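Local atomic coordinates of dioxygenase (Pseudomonas brassicacearum, PDB entry 5V2D), a protein that probably uses iron and molecular oxygen to cleave the central double bond of lignostilbenes, as in related carotenoid cleavage oxygenases. Residues Y385-R397 and Q409-T421. Numbering follows the deposited sequence.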
ATOM      1  N   TYR A 385     -14.395  -4.816  15.810  1.00 30.16           N
ATOM      2  CA  TYR A 385     -14.638  -3.560  15.151  1.00 31.26           C
ATOM      3  C   TYR A 385     -15.858  -3.719  14.298  1.00 31.75           C
ATOM      4  O   TYR A 385     -16.244  -4.831  14.019  1.00 35.40           O
ATOM      5  CB  TYR A 385     -13.400  -3.139  14.302  1.00 31.02           C
ATOM      6  CG  TYR A 385     -13.340  -3.754  12.944  1.00 27.84           C
ATOM      7  CD1 TYR A 385     -13.395  -2.970  11.827  1.00 30.20           C
ATOM      8  CD2 TYR A 385     -13.187  -5.153  12.767  1.00 29.02           C
ATOM      9  CE1 TYR A 385     -13.336  -3.535  10.542  1.00 30.22           C
ATOM     10  CE2 TYR A 385     -13.150  -5.726  11.512  1.00 29.45           C
ATOM     11  CZ  TYR A 385     -13.212  -4.915  10.406  1.00 30.91           C
ATOM     12  OH  TYR A 385     -13.219  -5.399   9.143  1.00 34.02           O
ATOM     13  N   ALA A 386     -16.423  -2.594  13.853  1.00 31.16           N
ATOM     14  CA  ALA A 386     -17.654  -2.598  13.082  1.00 32.17           C
ATOM     15  C   ALA A 386     -17.731  -1.677  11.877  1.00 32.87           C
ATOM     16  O   ALA A 386     -18.806  -1.549  11.279  1.00 32.50           O
ATOM     17  CB  ALA A 386     -18.850  -2.293  14.014  1.00 36.38           C
ATOM     18  N   HIS A 387     -16.620  -1.006  11.556  1.00 27.79           N
ATOM     19  CA  HIS A 387     -16.614  -0.031  10.471  1.00 29.29           C
ATOM     20  C   HIS A 387     -15.364  -0.104   9.599  1.00 26.73           C
ATOM     21  O   HIS A 387     -14.306  -0.363  10.103  1.00 28.59           O
ATOM     22  CB  HIS A 387     -16.665   1.368  11.083  1.00 30.21           C
ATOM     23  CG  HIS A 387     -17.894   1.616  11.895  1.00 30.75           C
ATOM     24  ND1 HIS A 387     -19.038   2.148  11.331  1.00 31.99           N
ATOM     25  CD2 HIS A 387     -18.166   1.392  13.212  1.00 33.74           C
ATOM     26  CE1 HIS A 387     -19.999   2.125  12.246  1.00 34.92           C
ATOM     27  NE2 HIS A 387     -19.476   1.751  13.414  1.00 31.10           N
ATOM     28  N   GLY A 388     -15.514   0.157   8.322  1.00 28.35           N
ATOM     29  CA  GLY A 388     -14.342   0.296   7.412  1.00 32.01           C
ATOM     30  C   GLY A 388     -14.625   1.317   6.326  1.00 31.76           C
ATOM     31  O   GLY A 388     -15.809   1.598   6.029  1.00 28.55           O
ATOM     32  N   PHE A 389     -13.576   1.970   5.866  1.00 26.13           N
ATOM     33  CA  PHE A 389     -13.631   2.871   4.787  1.00 27.59           C
ATOM     34  C   PHE A 389     -12.924   2.185   3.622  1.00 27.56           C
ATOM     35  O   PHE A 389     -11.953   1.452   3.821  1.00 28.16           O
ATOM     36  CB  PHE A 389     -12.989   4.189   5.193  1.00 27.84           C
ATOM     37  CG  PHE A 389     -13.634   4.851   6.369  1.00 26.86           C
ATOM     38  CD1 PHE A 389     -13.110   4.733   7.626  1.00 28.70           C
ATOM     39  CD2 PHE A 389     -14.845   5.516   6.211  1.00 28.53           C
ATOM     40  CE1 PHE A 389     -13.690   5.386   8.730  1.00 29.14           C
ATOM     41  CE2 PHE A 389     -15.499   6.070   7.322  1.00 27.17           C
ATOM     42  CZ  PHE A 389     -14.934   6.046   8.600  1.00 26.88           C
ATOM     43  N   LEU A 390     -13.384   2.400   2.420  1.00 28.65           N
ATOM     44  CA  LEU A 390     -12.951   1.623   1.289  1.00 29.16           C
ATOM     45  C   LEU A 390     -13.045   2.516   0.075  1.00 28.89           C
ATOM     46  O   LEU A 390     -13.853   3.456   0.040  1.00 28.75           O
ATOM     47  CB  LEU A 390     -13.976   0.473   1.003  1.00 32.55           C
ATOM     48  CG  LEU A 390     -14.284  -0.551   2.085  1.00 35.03           C
ATOM     49  CD1 LEU A 390     -15.528  -1.363   1.795  1.00 40.68           C
ATOM     50  CD2 LEU A 390     -13.126  -1.500   2.184  1.00 35.71           C
ATOM     51  N   LEU A 391     -12.303   2.193  -0.956  1.00 25.41           N
ATOM     52  CA  LEU A 391     -12.512   2.742  -2.265  1.00 25.99           C
ATOM     53  C   LEU A 391     -13.210   1.671  -3.088  1.00 28.28           C
ATOM     54  O   LEU A 391     -12.945   0.458  -2.952  1.00 27.35           O
ATOM     55  CB  LEU A 391     -11.189   3.091  -2.957  1.00 26.55           C
ATOM     56  CG  LEU A 391     -10.279   4.078  -2.199  1.00 25.54           C
ATOM     57  CD1 LEU A 391      -9.096   4.494  -3.062  1.00 25.97           C
ATOM     58  CD2 LEU A 391     -11.107   5.320  -1.847  1.00 28.15           C
ATOM     59  N   ALA A 392     -14.063   2.093  -3.999  1.00 28.83           N
ATOM     60  CA  ALA A 392     -14.744   1.147  -4.879  1.00 29.68           C
ATOM     61  C   ALA A 392     -14.902   1.737  -6.266  1.00 31.60           C
ATOM     62  O   ALA A 392     -14.846   2.955  -6.468  1.00 29.30           O
ATOM     63  CB  ALA A 392     -16.111   0.813  -4.319  1.00 31.85           C
ATOM     64  N   PHE A 393     -15.098   0.854  -7.242  1.00 32.83           N
ATOM     65  CA  PHE A 393     -15.350   1.238  -8.625  1.00 35.88           C
ATOM     66  C   PHE A 393     -16.741   0.687  -9.002  1.00 38.50           C
ATOM     67  O   PHE A 393     -16.989  -0.484  -8.844  1.00 41.47           O
ATOM     68  CB  PHE A 393     -14.333   0.631  -9.551  1.00 35.75           C
ATOM     69  CG  PHE A 393     -14.606   0.867 -11.017  1.00 41.50           C
ATOM     70  CD1 PHE A 393     -14.946   2.073 -11.490  1.00 38.99           C
ATOM     71  CD2 PHE A 393     -14.565  -0.211 -11.905  1.00 47.37           C
ATOM     72  CE1 PHE A 393     -15.198   2.284 -12.840  1.00 41.93           C
ATOM     73  CE2 PHE A 393     -14.814  -0.019 -13.270  1.00 46.92           C
ATOM     74  CZ  PHE A 393     -15.136   1.251 -13.728  1.00 46.37           C
ATOM     75  N   ASP A 394     -17.627   1.577  -9.402  1.00 35.73           N
ATOM     76  CA  ASP A 394     -18.939   1.256  -9.911  1.00 36.56           C
ATOM     77  C   ASP A 394     -18.945   1.587 -11.381  1.00 36.64           C
ATOM     78  O   ASP A 394     -18.966   2.767 -11.773  1.00 35.97           O
ATOM     79  CB  ASP A 394     -19.992   2.056  -9.173  1.00 37.49           C
ATOM     80  CG  ASP A 394     -21.443   1.766  -9.659  1.00 41.99           C
ATOM     81  OD1 ASP A 394     -22.288   2.380  -8.998  1.00 44.69           O
ATOM     82  OD2 ASP A 394     -21.651   1.026 -10.681  1.00 42.36           O
ATOM     83  N   PRO A 395     -18.875   0.544 -12.243  1.00 40.82           N
ATOM     84  CA  PRO A 395     -18.815   0.775 -13.696  1.00 45.52           C
ATOM     85  C   PRO A 395     -20.061   1.403 -14.300  1.00 44.34           C
ATOM     86  O   PRO A 395     -19.979   1.898 -15.419  1.00 42.61           O
ATOM     87  CB  PRO A 395     -18.582  -0.623 -14.291  1.00 46.71           C
ATOM     88  CG  PRO A 395     -19.167  -1.564 -13.266  1.00 50.28           C
ATOM     89  CD  PRO A 395     -18.919  -0.907 -11.917  1.00 46.80           C
ATOM     90  N   GLU A 396     -21.176   1.383 -13.572  1.00 45.17           N
ATOM     91  CA  GLU A 396     -22.462   1.983 -14.097  1.00 51.44           C
ATOM     92  C   GLU A 396     -22.547   3.486 -13.864  1.00 49.02           C
ATOM     93  O   GLU A 396     -23.396   4.078 -14.406  1.00 41.47           O
ATOM     94  CB  GLU A 396     -23.738   1.291 -13.613  1.00 54.83           C
ATOM     95  CG  GLU A 396     -23.770  -0.223 -13.783  1.00 61.81           C
ATOM     96  CD  GLU A 396     -23.472  -0.732 -15.229  1.00 68.46           C
ATOM     97  OE1 GLU A 396     -22.759  -1.774 -15.373  1.00 71.57           O
ATOM     98  OE2 GLU A 396     -23.926  -0.082 -16.202  1.00 73.37           O
ATOM     99  N   ARG A 397     -21.669   4.099 -13.061  1.00 41.96           N
ATOM    100  CA  ARG A 397     -21.706   5.560 -12.893  1.00 42.51           C
ATOM    101  C   ARG A 397     -21.244   6.219 -14.165  1.00 40.55           C
ATOM    102  O   ARG A 397     -20.426   5.662 -14.879  1.00 40.72           O
ATOM    103  CB  ARG A 397     -20.747   6.015 -11.795  1.00 44.43           C
ATOM    104  CG  ARG A 397     -21.110   5.454 -10.457  1.00 45.38           C
ATOM    105  CD  ARG A 397     -22.250   6.261  -9.855  1.00 47.16           C
ATOM    106  NE  ARG A 397     -22.496   5.627  -8.576  1.00 47.74           N
ATOM    107  CZ  ARG A 397     -23.017   6.215  -7.531  1.00 45.40           C
ATOM    108  NH1 ARG A 397     -23.410   7.479  -7.586  1.00 45.12           N
ATOM    109  NH2 ARG A 397     -23.189   5.467  -6.453  1.00 51.93           N
ATOM    110  N   GLN A 409      -6.237   1.009 -11.226  1.00 34.75           N
ATOM    111  CA  GLN A 409      -6.575   1.484  -9.860  1.00 35.41           C
ATOM    112  C   GLN A 409      -7.531   2.761  -9.923  1.00 33.86           C
ATOM    113  O   GLN A 409      -7.367   3.716  -9.174  1.00 30.49           O
ATOM    114  CB  GLN A 409      -5.294   1.745  -9.059  1.00 36.37           C
ATOM    115  CG  GLN A 409      -4.491   0.485  -8.581  1.00 39.71           C
ATOM    116  CD  GLN A 409      -3.103   0.870  -7.986  1.00 43.48           C
ATOM    117  OE1 GLN A 409      -2.435   1.772  -8.563  1.00 50.34           O
ATOM    118  NE2 GLN A 409      -2.688   0.305  -6.790  1.00 40.49           N
ATOM    119  N   PHE A 410      -8.499   2.761 -10.830  1.00 30.49           N
ATOM    120  CA  PHE A 410      -9.542   3.746 -10.882  1.00 32.14           C
ATOM    121  C   PHE A 410     -10.680   3.445  -9.870  1.00 34.67           C
ATOM    122  O   PHE A 410     -11.316   2.401  -9.965  1.00 35.51           O
ATOM    123  CB  PHE A 410     -10.136   3.831 -12.317  1.00 33.73           C
ATOM    124  CG  PHE A 410     -11.186   4.891 -12.477  1.00 33.75           C
ATOM    125  CD1 PHE A 410     -12.510   4.567 -12.434  1.00 37.20           C
ATOM    126  CD2 PHE A 410     -10.861   6.174 -12.698  1.00 33.00           C
ATOM    127  CE1 PHE A 410     -13.504   5.557 -12.622  1.00 32.90           C
ATOM    128  CE2 PHE A 410     -11.816   7.146 -12.848  1.00 34.61           C
ATOM    129  CZ  PHE A 410     -13.179   6.808 -12.798  1.00 35.72           C
ATOM    130  N   PHE A 411     -10.936   4.361  -8.922  1.00 28.84           N
ATOM    131  CA  PHE A 411     -11.950   4.139  -7.914  1.00 28.69           C
ATOM    132  C   PHE A 411     -12.809   5.393  -7.879  1.00 29.62           C
ATOM    133  O   PHE A 411     -12.312   6.457  -7.565  1.00 26.84           O
ATOM    134  CB  PHE A 411     -11.386   3.822  -6.565  1.00 31.17           C
ATOM    135  CG  PHE A 411     -10.536   2.608  -6.540  1.00 31.98           C
ATOM    136  CD1 PHE A 411     -11.128   1.359  -6.418  1.00 33.80           C
ATOM    137  CD2 PHE A 411      -9.154   2.698  -6.588  1.00 30.11           C
ATOM    138  CE1 PHE A 411     -10.362   0.202  -6.301  1.00 34.99           C
ATOM    139  CE2 PHE A 411      -8.382   1.556  -6.557  1.00 32.01           C
ATOM    140  CZ  PHE A 411      -8.958   0.289  -6.409  1.00 32.12           C
ATOM    141  N   ASN A 412     -14.092   5.266  -8.244  1.00 28.63           N
ATOM    142  CA  ASN A 412     -14.962   6.435  -8.336  1.00 27.97           C
ATOM    143  C   ASN A 412     -15.898   6.574  -7.179  1.00 27.63           C
ATOM    144  O   ASN A 412     -16.760   7.441  -7.236  1.00 26.77           O
ATOM    145  CB  ASN A 412     -15.737   6.477  -9.681  1.00 30.54           C
ATOM    146  CG  ASN A 412     -16.577   5.237  -9.919  1.00 31.12           C
ATOM    147  OD1 ASN A 412     -16.626   4.332  -9.067  1.00 31.17           O
ATOM    148  ND2 ASN A 412     -17.223   5.173 -11.121  1.00 31.84           N
ATOM    149  N   LEU A 413     -15.728   5.784  -6.115  1.00 25.43           N
ATOM    150  CA  LEU A 413     -16.495   5.931  -4.880  1.00 27.48           C
ATOM    151  C   LEU A 413     -15.623   5.840  -3.647  1.00 25.96           C
ATOM    152  O   LEU A 413     -14.743   4.972  -3.559  1.00 25.46           O
ATOM    153  CB  LEU A 413     -17.499   4.809  -4.776  1.00 29.48           C
ATOM    154  CG  LEU A 413     -18.619   4.717  -5.838  1.00 31.50           C
ATOM    155  CD1 LEU A 413     -19.406   3.378  -5.674  1.00 35.16           C
ATOM    156  CD2 LEU A 413     -19.510   5.955  -5.782  1.00 33.17           C
ATOM    157  N   LEU A 414     -15.876   6.714  -2.676  1.00 26.30           N
ATOM    158  CA  LEU A 414     -15.245   6.672  -1.385  1.00 26.43           C
ATOM    159  C   LEU A 414     -16.335   6.217  -0.431  1.00 28.31           C
ATOM    160  O   LEU A 414     -17.355   6.924  -0.288  1.00 25.40           O
ATOM    161  CB  LEU A 414     -14.809   8.056  -1.057  1.00 27.72           C
ATOM    162  CG  LEU A 414     -13.795   8.363  -0.013  1.00 31.30           C
ATOM    163  CD1 LEU A 414     -13.846   9.744   0.586  1.00 32.00           C
ATOM    164  CD2 LEU A 414     -13.140   7.244   0.809  1.00 32.58           C
ATOM    165  N   VAL A 415     -16.115   5.102   0.268  1.00 28.58           N
ATOM    166  CA  VAL A 415     -17.197   4.367   0.947  1.00 32.10           C
ATOM    167  C   VAL A 415     -16.952   4.171   2.443  1.00 30.06           C
ATOM    168  O   VAL A 415     -15.865   3.862   2.884  1.00 26.22           O
ATOM    169  CB  VAL A 415     -17.357   2.988   0.270  1.00 33.35           C
ATOM    170  CG1 VAL A 415     -18.477   2.162   0.870  1.00 34.49           C
ATOM    171  CG2 VAL A 415     -17.515   3.090  -1.222  1.00 33.13           C
ATOM    172  N   HIS A 416     -18.000   4.331   3.235  1.00 31.53           N
ATOM    173  CA  HIS A 416     -18.021   3.902   4.666  1.00 33.66           C
ATOM    174  C   HIS A 416     -18.931   2.661   4.711  1.00 34.37           C
ATOM    175  O   HIS A 416     -20.105   2.769   4.421  1.00 32.73           O
ATOM    176  CB  HIS A 416     -18.594   5.009   5.577  1.00 38.32           C
ATOM    177  CG  HIS A 416     -18.729   4.637   7.017  1.00 41.12           C
ATOM    178  ND1 HIS A 416     -19.169   5.549   7.958  1.00 52.23           N
ATOM    179  CD2 HIS A 416     -18.419   3.527   7.707  1.00 39.73           C
ATOM    180  CE1 HIS A 416     -19.197   4.985   9.154  1.00 54.47           C
ATOM    181  NE2 HIS A 416     -18.795   3.727   9.021  1.00 48.75           N
ATOM    182  N   LEU A 417     -18.385   1.539   5.105  1.00 31.61           N
ATOM    183  CA  LEU A 417     -19.125   0.279   5.346  1.00 31.91           C
ATOM    184  C   LEU A 417     -19.368   0.063   6.833  1.00 31.56           C
ATOM    185  O   LEU A 417     -18.430   0.086   7.667  1.00 30.79           O
ATOM    186  CB  LEU A 417     -18.339  -0.906   4.825  1.00 30.60           C
ATOM    187  CG  LEU A 417     -18.888  -2.300   5.048  1.00 33.38           C
ATOM    188  CD1 LEU A 417     -20.254  -2.525   4.390  1.00 36.54           C
ATOM    189  CD2 LEU A 417     -17.857  -3.300   4.534  1.00 31.41           C
ATOM    190  N   ASN A 418     -20.649  -0.133   7.181  1.00 31.14           N
ATOM    191  CA  ASN A 418     -21.077  -0.524   8.538  1.00 29.83           C
ATOM    192  C   ASN A 418     -21.192  -2.050   8.566  1.00 33.02           C
ATOM    193  O   ASN A 418     -22.121  -2.617   7.932  1.00 33.40           O
ATOM    194  CB  ASN A 418     -22.436   0.112   8.861  1.00 32.87           C
ATOM    195  CG  ASN A 418     -22.893  -0.145  10.275  1.00 33.16           C
ATOM    196  OD1 ASN A 418     -22.583  -1.192  10.883  1.00 33.67           O
ATOM    197  ND2 ASN A 418     -23.723   0.686  10.749  1.00 32.52           N
ATOM    198  N   LEU A 419     -20.281  -2.723   9.248  1.00 33.48           N
ATOM    199  CA  LEU A 419     -20.321  -4.188   9.337  1.00 35.55           C
ATOM    200  C   LEU A 419     -21.500  -4.765  10.160  1.00 39.36           C
ATOM    201  O   LEU A 419     -21.838  -5.915  10.017  1.00 37.36           O
ATOM    202  CB  LEU A 419     -19.018  -4.728   9.904  1.00 36.39           C
ATOM    203  CG  LEU A 419     -17.822  -4.556   8.956  1.00 40.95           C
ATOM    204  CD1 LEU A 419     -16.565  -5.122   9.547  1.00 44.83           C
ATOM    205  CD2 LEU A 419     -18.080  -5.160   7.599  1.00 43.48           C
ATOM    206  N   LYS A 420     -22.073  -3.988  11.039  1.00 41.73           N
ATOM    207  CA  LYS A 420     -23.226  -4.459  11.830  1.00 45.24           C
ATOM    208  C   LYS A 420     -24.461  -4.536  10.955  1.00 44.27           C
ATOM    209  O   LYS A 420     -25.198  -5.493  11.059  1.00 42.43           O
ATOM    210  CB  LYS A 420     -23.554  -3.523  12.969  1.00 47.91           C
ATOM    211  CG  LYS A 420     -22.660  -3.565  14.167  1.00 53.85           C
ATOM    212  CD  LYS A 420     -23.435  -2.795  15.275  1.00 55.33           C
ATOM    213  CE  LYS A 420     -22.570  -1.915  16.155  1.00 57.86           C
ATOM    214  NZ  LYS A 420     -21.788  -2.859  17.034  1.00 65.36           N
ATOM    215  N   THR A 421     -24.733  -3.556  10.119  1.00 43.09           N
ATOM    216  CA  THR A 421     -25.919  -3.589   9.279  1.00 40.50           C
ATOM    217  C   THR A 421     -25.607  -4.106   7.894  1.00 42.20           C
ATOM    218  O   THR A 421     -26.515  -4.453   7.162  1.00 35.78           O
ATOM    219  CB  THR A 421     -26.557  -2.222   9.153  1.00 44.90           C
ATOM    220  OG1 THR A 421     -25.612  -1.326   8.564  1.00 39.80           O
ATOM    221  CG2 THR A 421     -26.957  -1.700  10.525  1.00 47.78           C
TER
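The backbone oxygen Asp-394 O is gripped from opposite faces of its plane, by Asn-412 ND2 at 3.0 Å and by Arg-397 N at 3.3 Å. The second bond closes a type I turn. This lies just beyond the antiparallel pair of strands 387-392 and 413-418, the two inner strands of a four-stranded blade in the seven-bladed beta-propeller of carotenoid cleavage oxygenases. Asn-412 OD1 also accepts a hydrogen bond from Asp-394 N on a lone pair, in the carbonyl plane, 3.0 Å away and nearly straight at 171°. Its CG sits between the backbone N and the carbonyl carbon (chi1 57°), which turns the amide toward the backbone of Asp-394. With an alanine here, both bonds would go, and Asp-394 N and one face of Asp-394 O would probably be left without these partners, the turn held less firmly to strand 413-418. A classic beta bulge sets two residues, Asn-412 and Leu-413, against the single Ala-392. Leu-413 CD2 lies over one face of the Arg-397 guanidinium, toward its rim, while Arg-397 NE forms a salt bridge with Asp-394 OD1. Leu-391 CB meets Phe-411 CG at 3.7 Å. The Phe-411 side chain lies about 11 Å from the bound iron. Leu-390, Ala-392 and Val-415 pack on the other face. Toward the far end, on the same face as Leu-391, the rings of His-387, Phe-389 and His-416 gather together. Phe-389 CE2 lies over one face of the His-416 ring, 3.5 Å from His-416 CG. The imidazoles meet rim to rim, planes at 54°, with a hydrogen bond of 2.8 Å between His-387 ND1 and His-416 NE2.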